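Sts-2 protein (Mus musculus, PDB 3D4I) acts through this 2H-phosphatase domain as an acid-dependent phosphatase, and the full-length protein interferes with CBL-mediated down-regulation of receptor tyrosine kinases. Local coordinates at residues E170-D173 against Q174-E177; G222-A225 against Q226-K230. All coordinates share one frame; numbering follows the deposited sequence. Where two conformers were deposited one is given.

In the fold
Both contacts are local and lie in the histidine phosphatase domain: interaction 1 spans the N-cap and first turn of helix 172-187, and interaction 2 covers most of helix 221-229. Each is partly buried, with an exposed polar side, Q174 in the first and Q226 in the second, and buried residues, E170 and Y175 in the first and F224 and V228 in the second. Both have backbone i to i+4 bonds and an aromatic-valine contact, but only 170-177 adds side-chain capping bonds, from S171 and Q174. The two helices meet through their aromatics: Y172 CE1 lies 3.4 Å from F224 CD2, and Y175 CE2 lies 3.6 Å from F224 CZ.

Interaction 1: E170-D173 against Q174-E177; sequences ESYD and QYVE
S171 and Q174 form a capping box at the start of helix 172-187, a local contact in which side chains take up backbone N-H groups of the first turn. S171 is the N-cap: its OG accepts from Q174 N at 3.1 Å. With chi1 at 64°, OG sits between the backbone N and the carbonyl carbon, which turns it to the amide of the third residue on. Q174 replies with its extended chain, laying OE1 3.0 Å from S171 N in a nearly straight bond whose donor is tilted a little from the amide carbonyl plane. Helical bonding then takes over, Y175 N reaching S171 O at 2.8 Å and V176 N reaching Y172 O at 2.9 Å. This reciprocal pairing of S171 and Q174 is the classic N-terminal helix signal, here inside a histidine phosphatase domain. One turn along, V176 CG1 rests over a face of the Y172 ring in a CH-pi contact, 3.8 Å from the centroid and offset toward the rim. E170 approaches Y175 from the preceding loop, OE2 3.8 Å from Y175 CD1, with carboxylate and ring planes 83° apart. The same OE2 accepts from M129 N and forms a salt bridge with R178. Y175 stacks on W128 and hydrogen-bonds through OH to S208 OG, while Y172 OH bonds to R219 O.

Interaction 2: G222-A225 against Q226-K230; sequences GDFA and QLVRK
Four successive i to i+4 backbone hydrogen bonds tie 222-225 to 226-230 along helix 221-229. Q226 N donates to G222 O and L227 N to D223 O, both at 3.1 Å, and R229 N reaches A225 O at 3.2 Å. The bond from V228 N to F224 O, 3.0 Å long, lies nearly along the C=O axis, with an angle of 170° at the oxygen; in the other three the donor is tilted by roughly 30° from the carbonyl plane. Beside this backbone, the extended Q226 side chain passes next to the preceding turn, with CG 3.3 Å from G222 O.

On the buried side the contact becomes hydrophobic. F224 and V228 are one turn apart. The ring's CG is anti to the backbone N (chi1 163°), which swings the phenyl group off the helix and puts one face beneath V228 CG2, 4.3 Å above the plane and over its centre. The other methyl, V228 CG1, comes to 3.9 Å from F224 CE1. CG2 also lies 3.3 Å from F224 O, wedged near the carbonyl that V228 N binds. Truncating V228 to an alanine removes both CG1 and CG2 and would probably leave this face of the F224 ring uncovered, with a gap between ring and helix. L227 lies on another flank, its CB against F224 O and D223 O.

F224 and L227 both pack on D207 of helix 205-208, and L227 also touches W271 of the second subunit. Helix 221-229 follows helix 211-214 and precedes strand 236-241, while its F224 ring meets that of Y172 from helix 172-187.

Interaction 1: E170-D173 against Q174-E177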
ATOM      1  N   GLU A 170       7.108 -24.092 -24.544  1.00 25.84           N
ATOM      2  CA  GLU A 170       6.446 -23.240 -25.533  1.00 24.36           C
ATOM      3  C   GLU A 170       7.381 -22.115 -25.960  1.00 23.68           C
ATOM      4  O   GLU A 170       8.024 -21.472 -25.130  1.00 23.54           O
ATOM      5  CB  GLU A 170       5.074 -22.703 -25.081  1.00 25.21           C
ATOM      6  CG  GLU A 170       5.095 -21.931 -23.784  1.00 24.27           C
ATOM      7  CD  GLU A 170       3.848 -21.083 -23.529  1.00 23.77           C
ATOM      8  OE1 GLU A 170       2.784 -21.264 -24.171  1.00 22.54           O
ATOM      9  OE2 GLU A 170       3.945 -20.243 -22.625  1.00 20.24           O
ATOM     10  N   SER A 171       7.479 -21.923 -27.268  1.00 23.12           N
ATOM     11  CA  SER A 171       8.269 -20.846 -27.841  1.00 23.46           C
ATOM     12  C   SER A 171       7.497 -19.549 -27.707  1.00 23.57           C
ATOM     13  O   SER A 171       6.317 -19.557 -27.342  1.00 23.36           O
ATOM     14  CB  SER A 171       8.522 -21.115 -29.316  1.00 23.78           C
ATOM     15  OG  SER A 171       7.288 -21.121 -30.029  1.00 22.70           O
ATOM     16  N   TYR A 172       8.157 -18.437 -28.025  1.00 24.03           N
ATOM     17  CA  TYR A 172       7.487 -17.139 -28.066  1.00 23.99           C
ATOM     18  C   TYR A 172       6.315 -17.161 -29.041  1.00 24.23           C
ATOM     19  O   TYR A 172       5.214 -16.724 -28.692  1.00 23.47           O
ATOM     20  CB  TYR A 172       8.467 -16.006 -28.392  1.00 23.50           C
ATOM     21  CG  TYR A 172       7.811 -14.657 -28.581  1.00 23.17           C
ATOM     22  CD1 TYR A 172       7.285 -13.953 -27.494  1.00 23.11           C
ATOM     23  CD2 TYR A 172       7.712 -14.083 -29.850  1.00 22.67           C
ATOM     24  CE1 TYR A 172       6.671 -12.707 -27.672  1.00 22.67           C
ATOM     25  CE2 TYR A 172       7.089 -12.837 -30.034  1.00 23.26           C
ATOM     26  CZ  TYR A 172       6.582 -12.162 -28.952  1.00 22.05           C
ATOM     27  OH  TYR A 172       5.989 -10.937 -29.145  1.00 22.49           O
ATOM     28  N   ASP A 173       6.550 -17.678 -30.249  1.00 24.52           N
ATOM     29  CA  ASP A 173       5.487 -17.810 -31.261  1.00 25.26           C
ATOM     30  C   ASP A 173       4.273 -18.606 -30.762  1.00 24.51           C
ATOM     31  O   ASP A 173       3.118 -18.225 -31.004  1.00 24.85           O
ATOM     32  CB  ASP A 173       6.018 -18.402 -32.583  1.00 25.43           C
ATOM     33  CG  ASP A 173       6.932 -17.438 -33.345  1.00 28.16           C
ATOM     34  OD1 ASP A 173       6.848 -16.201 -33.155  1.00 31.58           O
ATOM     35  OD2 ASP A 173       7.753 -17.924 -34.151  1.00 31.53           O
ATOM     36  N   GLN A 174       4.542 -19.708 -30.070  1.00 24.14           N
ATOM     37  CA  GLN A 174       3.480 -20.536 -29.491  1.00 23.45           C
ATOM     38  C   GLN A 174       2.744 -19.818 -28.376  1.00 22.93           C
ATOM     39  O   GLN A 174       1.488 -19.885 -28.300  1.00 21.57           O
ATOM     40  CB  GLN A 174       4.050 -21.850 -28.988  1.00 23.80           C
ATOM     41  CG  GLN A 174       4.339 -22.807 -30.138  1.00 25.21           C
ATOM     42  CD  GLN A 174       5.113 -24.024 -29.723  1.00 27.90           C
ATOM     43  OE1 GLN A 174       5.860 -23.996 -28.753  1.00 27.66           O
ATOM     44  NE2 GLN A 174       4.951 -25.113 -30.477  1.00 29.55           N
ATOM     45  N   TYR A 175       3.524 -19.143 -27.517  1.00 22.11           N
ATOM     46  CA  TYR A 175       2.965 -18.293 -26.448  1.00 21.65           C
ATOM     47  C   TYR A 175       2.001 -17.230 -26.992  1.00 21.73           C
ATOM     48  O   TYR A 175       0.866 -17.122 -26.525  1.00 21.84           O
ATOM     49  CB  TYR A 175       4.090 -17.624 -25.627  1.00 21.07           C
ATOM     50  CG  TYR A 175       3.579 -16.477 -24.773  1.00 20.50           C
ATOM     51  CD1 TYR A 175       2.815 -16.723 -23.644  1.00 18.73           C
ATOM     52  CD2 TYR A 175       3.837 -15.147 -25.125  1.00 19.32           C
ATOM     53  CE1 TYR A 175       2.326 -15.681 -22.870  1.00 20.24           C
ATOM     54  CE2 TYR A 175       3.342 -14.095 -24.366  1.00 19.39           C
ATOM     55  CZ  TYR A 175       2.596 -14.371 -23.232  1.00 20.00           C
ATOM     56  OH  TYR A 175       2.076 -13.350 -22.469  1.00 20.73           O
ATOM     57  N   VAL A 176       2.464 -16.417 -27.942  1.00 21.89           N
ATOM     58  CA  VAL A 176       1.608 -15.341 -28.479  1.00 22.33           C
ATOM     59  C   VAL A 176       0.351 -15.902 -29.163  1.00 22.51           C
ATOM     60  O   VAL A 176      -0.736 -15.306 -29.085  1.00 22.44           O
ATOM     61  CB  VAL A 176       2.377 -14.322 -29.397  1.00 22.57           C
ATOM     62  CG1 VAL A 176       3.452 -13.593 -28.582  1.00 21.71           C
ATOM     63  CG2 VAL A 176       2.990 -14.994 -30.610  1.00 22.31           C
ATOM     64  N   GLU A 177       0.508 -17.063 -29.796  1.00 22.84           N
ATOM     65  CA  GLU A 177      -0.613 -17.748 -30.444  1.00 23.17           C
ATOM     66  C   GLU A 177      -1.649 -18.210 -29.430  1.00 22.09           C
ATOM     67  O   GLU A 177      -2.819 -17.941 -29.627  1.00 22.04           O
ATOM     68  CB  GLU A 177      -0.141 -18.908 -31.338  1.00 23.32           C
ATOM     69  CG  GLU A 177      -1.289 -19.647 -32.076  1.00 27.66           C
ATOM     70  CD  GLU A 177      -2.152 -18.749 -32.963  1.00 31.83           C
ATOM     71  OE1 GLU A 177      -1.783 -17.572 -33.240  1.00 32.96           O
ATOM     72  OE2 GLU A 177      -3.221 -19.232 -33.389  1.00 35.68           O
TER

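Interaction 2: G222-A225 against Q226-K230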
ATOM      1  N   GLY A 222      12.355  -9.694 -28.564  1.00 26.37           N
ATOM      2  CA  GLY A 222      13.258  -8.813 -27.802  1.00 25.52           C
ATOM      3  C   GLY A 222      12.594  -7.503 -27.433  1.00 24.74           C
ATOM      4  O   GLY A 222      12.743  -7.004 -26.324  1.00 24.65           O
ATOM      5  N   ASP A 223      11.848  -6.964 -28.392  1.00 24.40           N
ATOM      6  CA  ASP A 223      11.021  -5.785 -28.227  1.00 23.81           C
ATOM      7  C   ASP A 223       9.933  -6.016 -27.172  1.00 22.92           C
ATOM      8  O   ASP A 223       9.688  -5.156 -26.319  1.00 22.63           O
ATOM      9  CB  ASP A 223      10.413  -5.446 -29.597  1.00 24.82           C
ATOM     10  CG  ASP A 223      11.386  -4.711 -30.497  0.50 25.33           C
ATOM     11  OD1 ASP A 223      12.234  -3.950 -29.972  0.50 26.77           O
ATOM     12  OD2 ASP A 223      11.302  -4.891 -31.728  0.50 25.69           O
ATOM     13  N   PHE A 224       9.295  -7.181 -27.233  1.00 21.60           N
ATOM     14  CA  PHE A 224       8.262  -7.582 -26.250  1.00 20.80           C
ATOM     15  C   PHE A 224       8.890  -7.643 -24.838  1.00 20.42           C
ATOM     16  O   PHE A 224       8.398  -7.016 -23.909  1.00 20.38           O
ATOM     17  CB  PHE A 224       7.659  -8.909 -26.710  1.00 20.27           C
ATOM     18  CG  PHE A 224       6.878  -9.670 -25.660  1.00 20.67           C
ATOM     19  CD1 PHE A 224       5.555  -9.342 -25.376  1.00 23.44           C
ATOM     20  CD2 PHE A 224       7.442 -10.783 -25.034  1.00 21.23           C
ATOM     21  CE1 PHE A 224       4.826 -10.077 -24.416  1.00 23.33           C
ATOM     22  CE2 PHE A 224       6.714 -11.528 -24.083  1.00 20.79           C
ATOM     23  CZ  PHE A 224       5.409 -11.164 -23.786  1.00 21.89           C
ATOM     24  N   ALA A 225      10.015  -8.338 -24.708  1.00 20.11           N
ATOM     25  CA  ALA A 225      10.661  -8.509 -23.400  1.00 21.11           C
ATOM     26  C   ALA A 225      11.068  -7.172 -22.750  1.00 21.79           C
ATOM     27  O   ALA A 225      10.888  -6.958 -21.537  1.00 20.59           O
ATOM     28  CB  ALA A 225      11.852  -9.474 -23.529  1.00 20.53           C
ATOM     29  N   GLN A 226      11.588  -6.261 -23.565  1.00 23.26           N
ATOM     30  CA  GLN A 226      11.963  -4.908 -23.115  1.00 25.46           C
ATOM     31  C   GLN A 226      10.735  -4.132 -22.647  1.00 26.57           C
ATOM     32  O   GLN A 226      10.764  -3.468 -21.600  1.00 26.24           O
ATOM     33  CB  GLN A 226      12.719  -4.150 -24.227  1.00 26.12           C
ATOM     34  CG  GLN A 226      14.145  -4.653 -24.445  1.00 26.94           C
ATOM     35  CD  GLN A 226      14.759  -4.260 -25.782  1.00 27.93           C
ATOM     36  OE1 GLN A 226      15.628  -4.959 -26.297  1.00 31.02           O
ATOM     37  NE2 GLN A 226      14.312  -3.141 -26.352  1.00 30.71           N
ATOM     38  N   LEU A 227       9.628  -4.288 -23.380  1.00 27.50           N
ATOM     39  CA  LEU A 227       8.386  -3.578 -23.105  1.00 28.57           C
ATOM     40  C   LEU A 227       7.754  -4.015 -21.797  1.00 28.87           C
ATOM     41  O   LEU A 227       7.300  -3.180 -21.015  1.00 28.90           O
ATOM     42  CB  LEU A 227       7.386  -3.834 -24.250  1.00 29.25           C
ATOM     43  CG  LEU A 227       6.396  -2.779 -24.746  1.00 32.22           C
ATOM     44  CD1 LEU A 227       6.939  -2.117 -26.001  1.00 34.98           C
ATOM     45  CD2 LEU A 227       5.050  -3.445 -25.069  1.00 32.89           C
ATOM     46  N   VAL A 228       7.711  -5.323 -21.558  1.00 29.31           N
ATOM     47  CA  VAL A 228       6.948  -5.860 -20.438  1.00 30.31           C
ATOM     48  C   VAL A 228       7.699  -5.804 -19.096  1.00 31.63           C
ATOM     49  O   VAL A 228       7.097  -5.719 -18.022  1.00 31.82           O
ATOM     50  CB  VAL A 228       6.255  -7.234 -20.783  1.00 30.76           C
ATOM     51  CG1 VAL A 228       5.293  -7.025 -21.959  1.00 30.40           C
ATOM     52  CG2 VAL A 228       7.255  -8.344 -21.091  1.00 28.97           C
ATOM     53  N   ARG A 229       9.022  -5.750 -19.184  1.00 32.13           N
ATOM     54  CA  ARG A 229       9.877  -5.401 -18.054  1.00 33.21           C
ATOM     55  C   ARG A 229       9.377  -4.146 -17.320  1.00 32.73           C
ATOM     56  O   ARG A 229       9.447  -4.064 -16.090  1.00 34.27           O
ATOM     57  CB  ARG A 229      11.292  -5.182 -18.600  1.00 33.23           C
ATOM     58  CG  ARG A 229      12.343  -4.844 -17.586  1.00 35.70           C
ATOM     59  CD  ARG A 229      13.658  -4.608 -18.297  1.00 36.53           C
ATOM     60  NE  ARG A 229      14.014  -3.199 -18.407  1.00 38.08           N
ATOM     61  CZ  ARG A 229      14.310  -2.425 -17.364  1.00 40.06           C
ATOM     62  NH1 ARG A 229      14.249  -2.908 -16.123  1.00 40.52           N
ATOM     63  NH2 ARG A 229      14.653  -1.159 -17.560  1.00 42.15           N
ATOM     64  N   LYS A 230       8.849  -3.189 -18.082  1.00 32.36           N
ATOM     65  CA  LYS A 230       8.512  -1.845 -17.598  1.00 31.67           C
ATOM     66  C   LYS A 230       7.162  -1.639 -16.868  1.00 30.65           C
ATOM     67  O   LYS A 230       6.903  -0.571 -16.296  1.00 31.10           O
ATOM     68  CB  LYS A 230       8.608  -0.858 -18.767  1.00 32.59           C
ATOM     69  CG  LYS A 230      10.015  -0.786 -19.381  1.00 35.08           C
ATOM     70  CD  LYS A 230      10.284   0.549 -20.052  1.00 37.88           C
ATOM     71  CE  LYS A 230      11.790   0.756 -20.243  1.00 39.48           C
ATOM     72  NZ  LYS A 230      12.112   1.956 -21.095  1.00 42.70           N
TER